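Local structure of molybdopterin adenylyltransferase (Pyrococcus furiosus, 4LHB) at residues P53-E58 / N164-G169; I80-A85 / D91-T96; L119-V124 / E171-E176; E123-K128 / F157-S162. The protein catalyses the ATP-dependent adenylylation of molybdopterin, releasing diphosphate, as a step in the synthesis of the molybdenum cofactor. All coordinates share one frame; numbering follows the deposited sequence.

Interaction 1 of 4, residues P53-E58 / N164-G169; sequences PLIIEE and NAVKTG
Leu54 sends CG anti to its own backbone nitrogen (chi1 178°), which carries CD2 across to the aliphatic part of Lys167, while Val166 on the facing helix holds CG1 in the same relation (chi1 163°) and offers it to Ile55. The contact joins two helices that lie together on one face of the central, mostly parallel sheet of the MoaB/Mog alpha/beta fold, helix 51-60 beside helix 163-184. Over these segments the axes run nearly parallel, 21° apart, and approach to 10.4 Å, a spacing bridged by side chains. Two small side-chain meetings do this, one apolar and one on the aliphatic part of a lysine. On the buried side, Ile55 and Val166 cross at about a right angle: the methylene CG1 of Ile55 rests on Val166 CG1 at 3.6 Å, and Ile55 CD1 is 4.1 Å from the same methyl, so one valine branch meets both CG1 and CD1 of the isoleucine. Both side chains also press on strand 92-96, where Ile55 meets Val94 and Thr96, and Val166 meets Thr96; helices and sheet thus share one apolar layer. Toward solvent, Leu54 and Lys167 also cross at about a right angle, with the lysine chain bent at its third torsion. One turn further along, Glu58 makes a salt bridge with Lys174. Within helix 163-184, Thr168 OG1 gives a 2.9 Å hydrogen bond to Asn164 O, from the opposite face to Thr168 N. At the outer margin of the helix pair, Leu54 CD2 lies 3.5 Å from the CG methylene of Lys167.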
loop_
_atom_site.group_PDB
_atom_site.type_symbol
_atom_site.label_atom_id
_atom_site.label_comp_id
_atom_site.label_asym_id
_atom_site.label_seq_id
_atom_site.Cartn_x
_atom_site.Cartn_y
_atom_site.Cartn_z
ATOM N N PRO C 53 -5.764 11.128 32.412
ATOM C CA PRO C 53 -6.543 12.091 33.235
ATOM C C PRO C 53 -6.426 13.532 32.796
ATOM O O PRO C 53 -7.429 14.251 32.826
ATOM C CB PRO C 53 -5.951 11.901 34.647
ATOM C CG PRO C 53 -5.560 10.456 34.640
ATOM C CD PRO C 53 -4.952 10.230 33.270
ATOM N N LEU C 54 -5.232 13.953 32.400
ATOM C CA LEU C 54 -5.087 15.280 31.826
ATOM C C LEU C 54 -6.039 15.435 30.611
ATOM O O LEU C 54 -6.880 16.336 30.598
ATOM C CB LEU C 54 -3.637 15.553 31.436
ATOM C CG LEU C 54 -3.362 16.908 30.777
ATOM C CD1 LEU C 54 -4.021 18.065 31.557
ATOM C CD2 LEU C 54 -1.841 17.091 30.632
ATOM N N ILE C 55 -5.935 14.528 29.633
ATOM C CA ILE C 55 -6.809 14.527 28.445
ATOM C C ILE C 55 -8.270 14.588 28.859
ATOM O O ILE C 55 -9.043 15.328 28.256
ATOM C CB ILE C 55 -6.576 13.299 27.490
ATOM C CG1 ILE C 55 -5.154 13.283 26.897
ATOM C CG2 ILE C 55 -7.532 13.256 26.312
ATOM C CD1 ILE C 55 -4.680 11.882 26.529
ATOM N N ILE C 56 -8.652 13.817 29.873
ATOM C CA ILE C 56 -10.045 13.790 30.312
ATOM C C ILE C 56 -10.448 15.148 30.914
ATOM O O ILE C 56 -11.548 15.613 30.714
ATOM C CB ILE C 56 -10.304 12.676 31.351
ATOM C CG1 ILE C 56 -10.125 11.296 30.721
ATOM C CG2 ILE C 56 -11.720 12.741 31.949
ATOM C CD1 ILE C 56 -9.880 10.236 31.769
ATOM N N GLU C 57 -9.549 15.764 31.655
ATOM C CA GLU C 57 -9.828 17.041 32.273
ATOM C C GLU C 57 -10.055 18.054 31.186
ATOM O O GLU C 57 -11.101 18.687 31.148
ATOM C CB GLU C 57 -8.659 17.480 33.140
ATOM C CG GLU C 57 -8.977 18.527 34.193
ATOM C CD GLU C 57 -7.756 18.849 35.049
ATOM O OE1 GLU C 57 -7.853 18.783 36.294
ATOM O OE2 GLU C 57 -6.678 19.142 34.475
ATOM N N GLU C 58 -9.084 18.175 30.281
ATOM C CA GLU C 58 -9.111 19.210 29.267
ATOM C C GLU C 58 -10.262 19.100 28.304
ATOM O O GLU C 58 -10.876 20.113 27.926
ATOM C CB GLU C 58 -7.830 19.206 28.493
ATOM C CG GLU C 58 -6.668 19.699 29.334
ATOM C CD GLU C 58 -6.653 21.211 29.532
ATOM O OE1 GLU C 58 -7.408 21.953 28.858
ATOM O OE2 GLU C 58 -5.845 21.655 30.358
ATOM N N ASN C 164 4.071 16.173 28.494
ATOM C CA ASN C 164 4.341 17.339 27.645
ATOM C C ASN C 164 3.859 17.182 26.208
ATOM O O ASN C 164 3.285 18.118 25.626
ATOM C CB ASN C 164 5.834 17.716 27.634
ATOM C CG ASN C 164 6.268 18.434 28.914
ATOM O OD1 ASN C 164 5.509 19.218 29.502
ATOM N ND2 ASN C 164 7.490 18.156 29.360
ATOM N N ALA C 165 4.108 16.013 25.634
ATOM C CA ALA C 165 3.669 15.728 24.305
ATOM C C ALA C 165 2.158 15.795 24.323
ATOM O O ALA C 165 1.530 16.304 23.361
ATOM C CB ALA C 165 4.164 14.360 23.851
ATOM N N VAL C 166 1.547 15.316 25.409
ATOM C CA VAL C 166 0.093 15.332 25.453
ATOM C C VAL C 166 -0.514 16.751 25.519
ATOM O O VAL C 166 -1.545 17.043 24.886
ATOM C CB VAL C 166 -0.433 14.450 26.556
ATOM C CG1 VAL C 166 -1.876 14.802 26.843
ATOM C CG2 VAL C 166 -0.296 13.012 26.110
ATOM N N LYS C 167 0.153 17.655 26.227
ATOM C CA LYS C 167 -0.338 19.032 26.351
ATOM C C LYS C 167 -0.246 19.747 25.016
ATOM O O LYS C 167 -1.175 20.454 24.654
ATOM C CB LYS C 167 0.435 19.809 27.414
ATOM C CG LYS C 167 0.109 19.448 28.853
ATOM C CD LYS C 167 1.056 20.146 29.851
ATOM C CE LYS C 167 1.152 21.667 29.616
ATOM N NZ LYS C 167 1.763 22.388 30.773
ATOM N N THR C 168 0.840 19.549 24.271
ATOM C CA THR C 168 0.932 20.154 22.947
ATOM C C THR C 168 -0.167 19.603 22.043
ATOM O O THR C 168 -0.794 20.355 21.304
ATOM C CB THR C 168 2.292 19.911 22.291
ATOM O OG1 THR C 168 3.324 19.907 23.292
ATOM C CG2 THR C 168 2.611 20.995 21.287
ATOM N N GLY C 169 -0.444 18.300 22.116
ATOM C CA GLY C 169 -1.558 17.721 21.338
ATOM C C GLY C 169 -2.944 18.258 21.704
ATOM O O GLY C 169 -3.825 18.519 20.838
#

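Interaction 2 of 4, residues I80-A85 / D91-T96; sequences IALFEA and DVVVTT
Val93 points from its strand toward helix 75-87 and meets Leu82 and Ala85 there, all three buried. The apolar contacts fall into two sets, one for each valine branch. CG1, anti to the backbone N of Val93 (chi1 172°), lies 3.9 Å from Leu82 CD1. CG2 rests on the CB of Ala85, also at 3.9 Å, and is 4.1 Å from Leu82 CD1 as well, so the single leucine methyl sits against both branches. Alanine, with nothing beyond CB, lets the helix come close: the CA atoms of Ala85 and Val93 are 7.1 Å apart. Within the helix, Leu82 CG lies over one face of the Phe83 ring, offset toward its rim. Polar links lie outside this patch: Thr95 OG1 bonds to Ser158 OG and Thr96 OG1 to Pro160 O, while Glu84 turns to a salt bridge with Lys87 of a second subunit. Packing on neighbouring elements completes the layer. Phe83 packs on Leu79 of that same second subunit, and Ala81 and Val93 both touch Ile36 of strand 32-38. The arrangement is the return half of a beta-alpha-beta crossover, in which helix 75-87 links parallel strands 64-71 and 92-96 over the intervening strand 32-38.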
loop_
_atom_site.group_PDB
_atom_site.type_symbol
_atom_site.label_atom_id
_atom_site.label_comp_id
_atom_site.label_asym_id
_atom_site.label_seq_id
_atom_site.Cartn_x
_atom_site.Cartn_y
_atom_site.Cartn_z
ATOM N N ILE C 80 -9.701 -3.377 20.894
ATOM C CA ILE C 80 -10.897 -3.697 21.672
ATOM C C ILE C 80 -11.350 -2.390 22.357
ATOM O O ILE C 80 -12.513 -2.096 22.432
ATOM C CB ILE C 80 -10.644 -4.847 22.713
ATOM C CG1 ILE C 80 -10.774 -6.246 22.074
ATOM C CG2 ILE C 80 -11.623 -4.830 23.875
ATOM C CD1 ILE C 80 -10.232 -7.399 22.952
ATOM N N ALA C 81 -10.407 -1.627 22.859
ATOM C CA ALA C 81 -10.709 -0.399 23.553
ATOM C C ALA C 81 -11.338 0.628 22.568
ATOM O O ALA C 81 -12.420 1.124 22.799
ATOM C CB ALA C 81 -9.456 0.145 24.222
ATOM N N LEU C 82 -10.668 0.894 21.459
ATOM C CA LEU C 82 -11.140 1.844 20.485
ATOM C C LEU C 82 -12.593 1.577 20.161
ATOM O O LEU C 82 -13.387 2.488 20.120
ATOM C CB LEU C 82 -10.284 1.745 19.217
ATOM C CG LEU C 82 -10.737 2.599 18.045
ATOM C CD1 LEU C 82 -10.759 4.047 18.502
ATOM C CD2 LEU C 82 -9.878 2.426 16.797
ATOM N N PHE C 83 -12.967 0.333 19.949
ATOM C CA PHE C 83 -14.331 0.073 19.505
ATOM C C PHE C 83 -15.333 0.054 20.650
ATOM O O PHE C 83 -16.519 0.245 20.431
ATOM C CB PHE C 83 -14.394 -1.123 18.552
ATOM C CG PHE C 83 -13.889 -0.759 17.186
ATOM C CD1 PHE C 83 -14.655 0.006 16.358
ATOM C CD2 PHE C 83 -12.594 -1.025 16.815
ATOM C CE1 PHE C 83 -14.174 0.447 15.140
ATOM C CE2 PHE C 83 -12.108 -0.622 15.596
ATOM C CZ PHE C 83 -12.901 0.145 14.754
ATOM N N GLU C 84 -14.870 -0.147 21.866
ATOM C CA GLU C 84 -15.735 0.046 23.006
ATOM C C GLU C 84 -16.039 1.553 23.195
ATOM O O GLU C 84 -17.159 1.918 23.442
ATOM C CB GLU C 84 -15.106 -0.518 24.283
ATOM C CG GLU C 84 -15.283 -2.011 24.471
ATOM C CD GLU C 84 -14.778 -2.506 25.825
ATOM O OE1 GLU C 84 -15.287 -3.538 26.243
ATOM O OE2 GLU C 84 -13.884 -1.899 26.451
ATOM N N ALA C 85 -15.020 2.389 23.104
ATOM C CA ALA C 85 -15.207 3.817 23.135
ATOM C C ALA C 85 -16.256 4.199 22.081
ATOM O O ALA C 85 -17.221 4.908 22.365
ATOM C CB ALA C 85 -13.880 4.557 22.891
ATOM N N ASP C 91 -17.573 10.158 19.568
ATOM C CA ASP C 91 -17.343 10.749 18.244
ATOM C C ASP C 91 -15.849 11.058 18.010
ATOM O O ASP C 91 -15.379 11.193 16.829
ATOM C CB ASP C 91 -18.055 12.118 18.140
ATOM C CG ASP C 91 -19.541 12.044 18.460
ATOM O OD1 ASP C 91 -20.295 11.519 17.611
ATOM O OD2 ASP C 91 -19.958 12.529 19.551
ATOM N N VAL C 92 -15.156 11.278 19.125
ATOM C CA VAL C 92 -13.743 11.594 19.167
ATOM C C VAL C 92 -13.076 10.612 20.153
ATOM O O VAL C 92 -13.650 10.297 21.186
ATOM C CB VAL C 92 -13.490 12.998 19.703
ATOM C CG1 VAL C 92 -12.007 13.290 19.690
ATOM C CG2 VAL C 92 -14.279 14.042 18.917
ATOM N N VAL C 93 -11.902 10.090 19.819
ATOM C CA VAL C 93 -11.184 9.178 20.698
ATOM C C VAL C 93 -9.732 9.549 20.651
ATOM O O VAL C 93 -9.159 9.747 19.576
ATOM C CB VAL C 93 -11.282 7.722 20.254
ATOM C CG1 VAL C 93 -10.357 6.878 21.116
ATOM C CG2 VAL C 93 -12.720 7.217 20.306
ATOM N N VAL C 94 -9.115 9.632 21.817
ATOM C CA VAL C 94 -7.738 9.976 21.875
ATOM C C VAL C 94 -6.942 8.967 22.654
ATOM O O VAL C 94 -7.291 8.562 23.755
ATOM C CB VAL C 94 -7.522 11.434 22.278
ATOM C CG1 VAL C 94 -8.791 12.062 22.790
ATOM C CG2 VAL C 94 -6.281 11.628 23.121
ATOM N N THR C 95 -5.900 8.480 21.999
ATOM C CA THR C 95 -5.064 7.456 22.563
ATOM C C THR C 95 -3.853 8.206 22.944
ATOM O O THR C 95 -3.388 9.087 22.173
ATOM C CB THR C 95 -4.739 6.352 21.521
ATOM O OG1 THR C 95 -3.978 6.903 20.401
ATOM C CG2 THR C 95 -6.039 5.770 21.038
ATOM N N THR C 96 -3.318 7.851 24.100
ATOM C CA THR C 96 -1.970 8.271 24.452
ATOM C C THR C 96 -1.014 7.093 24.690
ATOM O O THR C 96 -1.322 6.175 25.425
ATOM C CB THR C 96 -1.975 9.191 25.680
ATOM O OG1 THR C 96 -0.612 9.467 26.031
ATOM C CG2 THR C 96 -2.765 8.579 26.865
#

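Interaction 3 of 4, residues L119-V124 / E171-E176; sequences LSFGEV and EIIKSE
Ile172 is clasped by Phe121 and Val124, which stand one turn apart on helix 121-133, and all of this lies in the core. Its CG2 methyl is 3.8 Å from Phe121 CE1, approaching the ring obliquely, and its CD1 is likewise 3.8 Å from Val124 CG1. The two branches part because CG1, carrying CD1, lies beside the backbone N (chi1 -57°), anti to the carbonyl carbon, while CG2 lies beside that carbon. Ile173 adds a looser touch, its CG1 4.1 Å from the same ring atom, CE1. An alanine in place of Ile172 would probably leave Val124 CG1 without its partner and open a gap beside Phe121 CE1, since CG2 and CD1 are both lost. Away from this patch polar groups take over. Ser175 OG donates a 2.7 Å hydrogen bond to Glu176 OE1 from above the carboxylate plane. The exposed Glu171 bonds to Tyr135 of a third subunit, and Glu123 makes a salt bridge with Arg126 of that subunit, whose Thr137 packs on Val124. Phe121 and Ile173 continue inward to strand 153-159, as expected of a three-layer alpha/beta/alpha fold in which helices 121-133 and 163-184 form one layer over the sheet and, here, also face the hexamer interface.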
loop_
_atom_site.group_PDB
_atom_site.type_symbol
_atom_site.label_atom_id
_atom_site.label_comp_id
_atom_site.label_asym_id
_atom_site.label_seq_id
_atom_site.Cartn_x
_atom_site.Cartn_y
_atom_site.Cartn_z
ATOM N N LEU C 119 -5.577 12.990 8.496
ATOM C CA LEU C 119 -5.447 14.432 8.699
ATOM C C LEU C 119 -3.981 14.746 8.670
ATOM O O LEU C 119 -3.182 13.841 8.743
ATOM C CB LEU C 119 -6.115 14.884 10.003
ATOM C CG LEU C 119 -7.626 14.586 10.106
ATOM C CD1 LEU C 119 -8.325 14.981 11.427
ATOM C CD2 LEU C 119 -8.364 15.169 8.926
ATOM N N SER C 120 -3.626 16.023 8.541
ATOM C CA SER C 120 -2.217 16.486 8.633
ATOM C C SER C 120 -1.849 16.822 10.091
ATOM O O SER C 120 -1.028 17.707 10.364
ATOM C CB SER C 120 -2.020 17.745 7.810
ATOM O OG SER C 120 -2.795 17.711 6.626
ATOM N N PHE C 121 -2.471 16.128 11.030
ATOM C CA PHE C 121 -2.262 16.398 12.432
ATOM C C PHE C 121 -0.828 16.221 12.908
ATOM O O PHE C 121 -0.368 16.958 13.772
ATOM C CB PHE C 121 -3.200 15.532 13.240
ATOM C CG PHE C 121 -3.055 15.717 14.692
ATOM C CD1 PHE C 121 -3.899 16.575 15.368
ATOM C CD2 PHE C 121 -2.070 15.039 15.383
ATOM C CE1 PHE C 121 -3.757 16.774 16.738
ATOM C CE2 PHE C 121 -1.918 15.217 16.750
ATOM C CZ PHE C 121 -2.763 16.096 17.436
ATOM N N GLY C 122 -0.111 15.253 12.348
ATOM C CA GLY C 122 1.234 14.954 12.834
ATOM C C GLY C 122 2.156 16.068 12.492
ATOM O O GLY C 122 3.038 16.423 13.276
ATOM N N GLU C 123 1.981 16.604 11.284
ATOM C CA GLU C 123 2.836 17.692 10.812
ATOM C C GLU C 123 2.657 18.883 11.704
ATOM O O GLU C 123 3.644 19.483 12.119
ATOM C CB GLU C 123 2.447 18.147 9.436
ATOM C CG GLU C 123 2.564 17.138 8.329
ATOM C CD GLU C 123 2.646 17.820 6.969
ATOM O OE1 GLU C 123 2.485 19.063 6.881
ATOM O OE2 GLU C 123 2.872 17.122 5.968
ATOM N N VAL C 124 1.393 19.224 11.986
ATOM C CA VAL C 124 1.079 20.391 12.820
ATOM C C VAL C 124 1.612 20.192 14.243
ATOM O O VAL C 124 2.357 21.042 14.779
ATOM C CB VAL C 124 -0.424 20.731 12.769
ATOM C CG1 VAL C 124 -0.781 21.660 13.911
ATOM C CG2 VAL C 124 -0.755 21.332 11.384
ATOM N N GLU C 171 -3.532 21.233 22.965
ATOM C CA GLU C 171 -3.726 22.560 22.426
ATOM C C GLU C 171 -4.434 22.440 21.045
ATOM O O GLU C 171 -5.389 23.168 20.732
ATOM C CB GLU C 171 -2.379 23.260 22.273
ATOM C CG GLU C 171 -1.993 24.312 23.313
ATOM C CD GLU C 171 -0.998 25.334 22.713
ATOM O OE1 GLU C 171 -1.306 25.934 21.640
ATOM O OE2 GLU C 171 0.101 25.536 23.300
ATOM N N ILE C 172 -3.977 21.473 20.239
ATOM C CA ILE C 172 -4.412 21.370 18.840
ATOM C C ILE C 172 -5.809 20.801 18.732
ATOM O O ILE C 172 -6.635 21.290 17.959
ATOM C CB ILE C 172 -3.368 20.627 17.960
ATOM C CG1 ILE C 172 -2.014 21.342 18.040
ATOM C CG2 ILE C 172 -3.797 20.576 16.507
ATOM C CD1 ILE C 172 -0.861 20.502 17.550
ATOM N N ILE C 173 -6.098 19.792 19.530
ATOM C CA ILE C 173 -7.433 19.193 19.529
ATOM C C ILE C 173 -8.492 20.199 19.987
ATOM O O ILE C 173 -9.504 20.363 19.307
ATOM C CB ILE C 173 -7.468 17.913 20.395
ATOM C CG1 ILE C 173 -6.476 16.883 19.833
ATOM C CG2 ILE C 173 -8.871 17.296 20.462
ATOM C CD1 ILE C 173 -5.943 15.922 20.867
ATOM N N LYS C 174 -8.244 20.859 21.133
ATOM C CA LYS C 174 -9.089 21.939 21.644
ATOM C C LYS C 174 -9.325 22.997 20.560
ATOM O O LYS C 174 -10.444 23.427 20.360
ATOM C CB LYS C 174 -8.479 22.604 22.892
ATOM C CG LYS C 174 -8.370 21.701 24.133
ATOM C CD LYS C 174 -9.174 22.160 25.366
ATOM C CE LYS C 174 -8.593 23.387 26.110
ATOM N NZ LYS C 174 -7.211 23.232 26.663
ATOM N N SER C 175 -8.292 23.401 19.837
ATOM C CA SER C 175 -8.483 24.365 18.759
ATOM C C SER C 175 -9.279 23.835 17.553
ATOM O O SER C 175 -10.028 24.620 16.927
ATOM C CB SER C 175 -7.147 24.905 18.326
ATOM O OG SER C 175 -7.266 25.715 17.196
ATOM N N GLU C 176 -9.208 22.522 17.240
ATOM C CA GLU C 176 -9.781 22.065 15.964
ATOM C C GLU C 176 -10.845 21.017 16.017
ATOM O O GLU C 176 -11.447 20.689 14.972
ATOM C CB GLU C 176 -8.695 21.622 15.015
ATOM C CG GLU C 176 -7.596 22.655 14.852
ATOM C CD GLU C 176 -8.124 23.958 14.284
ATOM O OE1 GLU C 176 -7.585 25.017 14.620
ATOM O OE2 GLU C 176 -9.070 23.910 13.481
#

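Interaction 4 of 4, residues E123-K128 / F157-S162. With SO4 (sulfate ion), chain F.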
loop_
_atom_site.group_PDB
_atom_site.type_symbol
_atom_site.label_atom_id
_atom_site.label_comp_id
_atom_site.label_asym_id
_atom_site.label_seq_id
_atom_site.Cartn_x
_atom_site.Cartn_y
_atom_site.Cartn_z
ATOM N N GLU C 123 1.981 16.604 11.284
ATOM C CA GLU C 123 2.836 17.692 10.812
ATOM C C GLU C 123 2.657 18.883 11.704
ATOM O O GLU C 123 3.644 19.483 12.119
ATOM C CB GLU C 123 2.447 18.147 9.436
ATOM C CG GLU C 123 2.564 17.138 8.329
ATOM C CD GLU C 123 2.646 17.820 6.969
ATOM O OE1 GLU C 123 2.485 19.063 6.881
ATOM O OE2 GLU C 123 2.872 17.122 5.968
ATOM N N VAL C 124 1.393 19.224 11.986
ATOM C CA VAL C 124 1.079 20.391 12.820
ATOM C C VAL C 124 1.612 20.192 14.243
ATOM O O VAL C 124 2.357 21.042 14.779
ATOM C CB VAL C 124 -0.424 20.731 12.769
ATOM C CG1 VAL C 124 -0.781 21.660 13.911
ATOM C CG2 VAL C 124 -0.755 21.332 11.384
ATOM N N PHE C 125 1.317 19.018 14.788
ATOM C CA PHE C 125 1.904 18.563 16.046
ATOM C C PHE C 125 3.410 18.726 16.041
ATOM O O PHE C 125 3.983 19.257 16.968
ATOM C CB PHE C 125 1.566 17.074 16.336
ATOM C CG PHE C 125 1.983 16.632 17.690
ATOM C CD1 PHE C 125 1.094 16.663 18.737
ATOM C CD2 PHE C 125 3.281 16.247 17.937
ATOM C CE1 PHE C 125 1.476 16.286 20.012
ATOM C CE2 PHE C 125 3.686 15.897 19.205
ATOM C CZ PHE C 125 2.773 15.899 20.241
ATOM N N ARG C 126 4.061 18.209 15.021
ATOM C CA ARG C 126 5.499 18.302 14.976
ATOM C C ARG C 126 5.969 19.739 14.864
ATOM O O ARG C 126 6.962 20.095 15.496
ATOM C CB ARG C 126 6.087 17.399 13.869
ATOM C CG ARG C 126 6.190 15.957 14.355
ATOM C CD ARG C 126 6.896 14.979 13.433
ATOM N NE ARG C 126 6.112 14.734 12.238
ATOM C CZ ARG C 126 5.031 13.976 12.188
ATOM N NH1 ARG C 126 4.579 13.364 13.269
ATOM N NH2 ARG C 126 4.369 13.856 11.049
ATOM N N ALA C 127 5.253 20.577 14.119
ATOM C CA ALA C 127 5.656 22.002 13.998
ATOM C C ALA C 127 5.586 22.690 15.354
ATOM O O ALA C 127 6.533 23.337 15.755
ATOM C CB ALA C 127 4.831 22.754 12.965
ATOM N N LYS C 128 4.502 22.530 16.084
ATOM C CA LYS C 128 4.440 23.190 17.377
ATOM C C LYS C 128 5.528 22.624 18.295
ATOM O O LYS C 128 6.217 23.367 18.980
ATOM C CB LYS C 128 3.050 23.045 18.029
ATOM C CG LYS C 128 2.855 23.862 19.311
ATOM C CD LYS C 128 2.828 25.374 19.056
ATOM C CE LYS C 128 2.799 26.216 20.345
ATOM N NZ LYS C 128 4.145 26.726 20.771
ATOM N N PHE C 157 -7.404 10.663 17.402
ATOM C CA PHE C 157 -6.147 11.316 17.545
ATOM C C PHE C 157 -5.259 10.310 18.326
ATOM O O PHE C 157 -5.696 9.706 19.346
ATOM C CB PHE C 157 -6.332 12.585 18.408
ATOM C CG PHE C 157 -7.168 13.657 17.767
ATOM C CD1 PHE C 157 -6.607 14.555 16.867
ATOM C CD2 PHE C 157 -8.512 13.792 18.082
ATOM C CE1 PHE C 157 -7.401 15.530 16.271
ATOM C CE2 PHE C 157 -9.291 14.788 17.506
ATOM C CZ PHE C 157 -8.749 15.637 16.594
ATOM N N SER C 158 -4.022 10.146 17.884
ATOM C CA SER C 158 -3.091 9.305 18.617
ATOM C C SER C 158 -1.885 10.105 18.937
ATOM O O SER C 158 -1.195 10.618 18.062
ATOM C CB SER C 158 -2.736 8.032 17.833
ATOM O OG SER C 158 -3.909 7.227 17.818
ATOM N N LEU C 159 -1.649 10.208 20.236
ATOM C CA LEU C 159 -0.625 11.062 20.792
ATOM C C LEU C 159 0.447 10.240 21.490
ATOM O O LEU C 159 0.173 9.109 21.886
ATOM C CB LEU C 159 -1.299 11.970 21.820
ATOM C CG LEU C 159 -2.493 12.795 21.360
ATOM C CD1 LEU C 159 -3.038 13.515 22.599
ATOM C CD2 LEU C 159 -2.050 13.776 20.290
ATOM N N PRO C 160 1.657 10.804 21.624
ATOM C CA PRO C 160 2.688 10.169 22.438
ATOM C C PRO C 160 2.295 10.123 23.885
ATOM O O PRO C 160 1.257 10.644 24.272
ATOM C CB PRO C 160 3.923 11.070 22.268
ATOM C CG PRO C 160 3.701 11.789 20.984
ATOM C CD PRO C 160 2.208 11.917 20.817
ATOM N N GLY C 161 3.137 9.478 24.666
ATOM C CA GLY C 161 2.842 9.103 26.030
ATOM C C GLY C 161 3.190 10.166 27.031
ATOM O O GLY C 161 2.464 10.319 27.999
ATOM N N SER C 162 4.274 10.907 26.821
ATOM C CA SER C 162 4.666 11.917 27.809
ATOM C C SER C 162 3.572 12.975 28.039
ATOM O O SER C 162 2.813 13.314 27.115
ATOM C CB SER C 162 5.973 12.600 27.442
ATOM O OG SER C 162 5.826 13.451 26.335
HETATM S S SO4 F . 5.237 6.914 23.279
HETATM O O1 SO4 F . 5.035 6.279 24.594
HETATM O O2 SO4 F . 6.261 6.229 22.471
HETATM O O3 SO4 F . 3.967 6.789 22.520
HETATM O O4 SO4 F . 5.693 8.331 23.440
#
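The Phe125 ring meets strand 153-159 and the turn after it with the CE1-CZ end, and both of its partners there approach obliquely. CZ lies 4.1 Å from the ring carbon CD of Pro160, and CE1 is 4.3 Å from Leu159 CD2. Phenylalanine and proline come from opposite directions: the aromatic chain extends from helix 121-133, its CG anti to the backbone N (chi1 -172°), and Pro160 presents CD to it. The spacings, all above 4 Å, make this a light van der Waals contact. Two residues before Leu159, the Phe157 ring meets that of Phe121, planes at about 60°. Beyond the proline the character changes. Gly161 N donates a nearly straight hydrogen bond (167°) to the sulfate O4, 3.1 Å away, and Pro160 CB touches the same oxygen at 3.5 Å. Thr99 N is a second backbone donor to the ion. Gly161 has no side chain to come between its N-H and the sulfate. The turn is further held by Ser51 OG on Gly161 O, and Ser162 caps helix 163-184 with its OG on Ala165 N. The sulfate probably came from the crystallisation liquor. The chemistry is therefore two-sided: an apolar contact lies at the root of the loop, and main-chain N-H groups beyond it bind an oxyanion, which is consistent with a place for a phosphate group of substrate in this probable molybdopterin-binding domain.

How the interactions relate
The four contacts clamp both faces of one sheet. Interaction 2 holds helix 75-87 on one face, and interactions 1, 3 and 4 share the other, where helix 163-184 serves interactions 1 and 3 and helix 121-133 serves 3 and 4. Interactions 3 and 4 lie closest, centres about 8 Å apart, with Phe121 CZ 3.7 Å from Leu159 CD2. Interactions 1 and 3 are tied by the salt bridge of Glu58 OE1 to Lys174 NZ, 2.5 Å. Interactions 2 and 4 sit on neighbouring strands, centres about 17 Å apart, yet Thr96 OG1 lies 2.8 Å from Pro160 O, next to Gly161, which binds the sulfate. Ala165 of interaction 1 packs on that same proline.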